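PDB 6H6X: 3-polyprenyl-4-hydroxybenzoate decarboxylase and related decarboxylases, which is a UbiD-family, prenylated-FMN-dependent enzyme that interconverts 2,5-furandicarboxylic acid with 2-furoic acid and carbon dioxide. Local coordinates for residues B[2-5]-B[6-9]. The protein carries 8 engineered substitutions. Residues are numbered along the deposited sequence; the frame is centred on the assembly and turned at random.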
ATOM      1  N   SER B   2      22.325  12.363  29.374  1.00 86.13           N
ATOM      2  CA  SER B   2      22.776  11.047  28.800  1.00 96.14           C
ATOM      3  C   SER B   2      21.554  10.120  28.513  1.00 87.30           C
ATOM      4  O   SER B   2      20.932   9.617  29.435  1.00 69.72           O
ATOM      5  CB  SER B   2      23.813  10.366  29.725  1.00105.94           C
ATOM      6  OG  SER B   2      24.739   9.563  28.991  1.00117.41           O
ATOM      7  N   HIS B   3      21.236   9.938  27.224  1.00 92.91           N
ATOM      8  CA  HIS B   3      20.052   9.192  26.712  1.00 81.76           C
ATOM      9  C   HIS B   3      18.724   9.762  27.206  1.00 74.77           C
ATOM     10  O   HIS B   3      17.848   9.085  27.771  1.00 68.34           O
ATOM     11  CB  HIS B   3      20.282   7.716  26.893  1.00 85.92           C
ATOM     12  CG  HIS B   3      21.560   7.285  26.244  1.00104.91           C
ATOM     13  ND1 HIS B   3      21.788   7.458  24.891  1.00118.27           N
ATOM     14  CD2 HIS B   3      22.724   6.832  26.767  1.00110.66           C
ATOM     15  CE1 HIS B   3      23.021   7.087  24.602  1.00122.12           C
ATOM     16  NE2 HIS B   3      23.609   6.698  25.722  1.00121.71           N
ATOM     17  N   SER B   4      18.652  11.071  26.960  1.00 64.52           N
ATOM     18  CA  SER B   4      17.510  11.930  27.237  1.00 55.40           C
ATOM     19  C   SER B   4      16.806  12.199  25.923  1.00 46.70           C
ATOM     20  O   SER B   4      17.365  11.962  24.812  1.00 43.22           O
ATOM     21  CB  SER B   4      18.044  13.276  27.748  1.00 55.62           C
ATOM     22  OG  SER B   4      18.920  13.878  26.767  1.00 57.01           O
ATOM     23  N   LEU B   5      15.617  12.783  26.032  1.00 42.75           N
ATOM     24  CA  LEU B   5      14.950  13.306  24.869  1.00 41.92           C
ATOM     25  C   LEU B   5      15.863  14.250  24.069  1.00 44.51           C
ATOM     26  O   LEU B   5      15.949  14.142  22.842  1.00 41.98           O
ATOM     27  CB  LEU B   5      13.634  13.975  25.235  1.00 42.35           C
ATOM     28  CG  LEU B   5      12.933  14.659  24.044  1.00 49.94           C
ATOM     29  CD1 LEU B   5      12.613  13.631  22.972  1.00 49.27           C
ATOM     30  CD2 LEU B   5      11.684  15.395  24.450  1.00 52.92           C
ATOM     31  N   ARG B   6      16.556  15.166  24.756  1.00 51.67           N
ATOM     32  CA  ARG B   6      17.449  16.134  24.047  1.00 49.70           C
ATOM     33  C   ARG B   6      18.527  15.502  23.215  1.00 51.87           C
ATOM     34  O   ARG B   6      18.774  15.948  22.093  1.00 56.92           O
ATOM     35  CB  ARG B   6      18.066  17.161  24.988  1.00 55.27           C
ATOM     36  CG  ARG B   6      17.134  18.343  25.194  1.00 58.32           C
ATOM     37  CD  ARG B   6      17.443  19.027  26.465  1.00 58.86           C
ATOM     38  NE  ARG B   6      16.256  19.688  27.003  1.00 66.99           N
ATOM     39  CZ  ARG B   6      16.091  20.991  27.163  1.00 63.76           C
ATOM     40  NH1 ARG B   6      14.962  21.418  27.722  1.00 63.79           N
ATOM     41  NH2 ARG B   6      17.046  21.854  26.811  1.00 69.70           N
ATOM     42  N   GLU B   7      19.158  14.456  23.714  1.00 52.59           N
ATOM     43  CA  GLU B   7      20.104  13.737  22.873  1.00 62.73           C
ATOM     44  C   GLU B   7      19.411  13.059  21.678  1.00 67.33           C
ATOM     45  O   GLU B   7      19.906  13.148  20.547  1.00 60.69           O
ATOM     46  CB  GLU B   7      20.968  12.793  23.708  1.00 76.60           C
ATOM     47  CG  GLU B   7      22.054  13.623  24.422  1.00 98.47           C
ATOM     48  CD  GLU B   7      22.593  13.029  25.707  1.00110.65           C
ATOM     49  OE1 GLU B   7      22.952  11.824  25.669  1.00110.76           O
ATOM     50  OE2 GLU B   7      22.681  13.775  26.729  1.00103.25           O
ATOM     51  N   TRP B   8      18.226  12.478  21.908  1.00 60.19           N
ATOM     52  CA  TRP B   8      17.500  11.885  20.812  1.00 49.81           C
ATOM     53  C   TRP B   8      17.173  12.931  19.779  1.00 39.22           C
ATOM     54  O   TRP B   8      17.332  12.674  18.608  1.00 34.71           O
ATOM     55  CB  TRP B   8      16.199  11.173  21.268  1.00 45.64           C
ATOM     56  CG  TRP B   8      15.507  10.554  20.118  1.00 43.03           C
ATOM     57  CD1 TRP B   8      14.420  11.040  19.461  1.00 44.73           C
ATOM     58  CD2 TRP B   8      15.909   9.395  19.428  1.00 38.61           C
ATOM     59  NE1 TRP B   8      14.094  10.224  18.435  1.00 41.78           N
ATOM     60  CE2 TRP B   8      15.000   9.207  18.377  1.00 38.08           C
ATOM     61  CE3 TRP B   8      16.962   8.474  19.604  1.00 43.09           C
ATOM     62  CZ2 TRP B   8      15.095   8.143  17.479  1.00 39.33           C
ATOM     63  CZ3 TRP B   8      17.062   7.410  18.737  1.00 42.92           C
ATOM     64  CH2 TRP B   8      16.137   7.250  17.673  1.00 40.47           C
ATOM     65  N   LEU B   9      16.721  14.110  20.198  1.00 40.11           N
ATOM     66  CA  LEU B   9      16.485  15.182  19.199  1.00 44.97           C
ATOM     67  C   LEU B   9      17.744  15.602  18.425  1.00 52.36           C
ATOM     68  O   LEU B   9      17.647  15.946  17.246  1.00 62.46           O
ATOM     69  CB  LEU B   9      15.821  16.407  19.810  1.00 42.81           C
ATOM     70  CG  LEU B   9      14.481  16.181  20.458  1.00 39.66           C
ATOM     71  CD1 LEU B   9      13.970  17.477  21.037  1.00 43.96           C
ATOM     72  CD2 LEU B   9      13.465  15.608  19.472  1.00 43.14           C
TER
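E7 reaches back along the chain with its carboxylate and grips two backbone nitrogens of the N-terminal tail. E7 OE2 accepts from S2 N at 3.0 Å on the syn side, somewhat out of the carboxylate plane. H3 N meets E7 OE1, also at 3.0 Å, from well above that plane. The E7 side chain can span the gap because CG lies anti to the carbonyl carbon (chi1 -78°) and the chain runs extended beyond it. A further bond between side chain and backbone joins S4 OG to E7 N, 3.1 Å apart and nearly straight at 168°. S4 is thus the N-cap of helix 5-14, near the start of the chain, its hydroxyl taking up an amide of the first turn. With chi1 at 59°, OG is turned to face that N-H. Without this hydroxyl, as with an alanine here, E7 N would probably lose its capping acceptor. Backbone bonds continue the helix, W8 N to S4 O at 3.1 Å and L9 N to L5 O at 2.8 Å. Apolar contact comes from L5, whose CD1 lies 4.0 Å from L9 CG, the two side chains crossing at a slant and both touching L60. Beyond the turn, R6 NE forms a salt bridge with E239, and W8 NE1 donates to the carbonyl oxygen of L60.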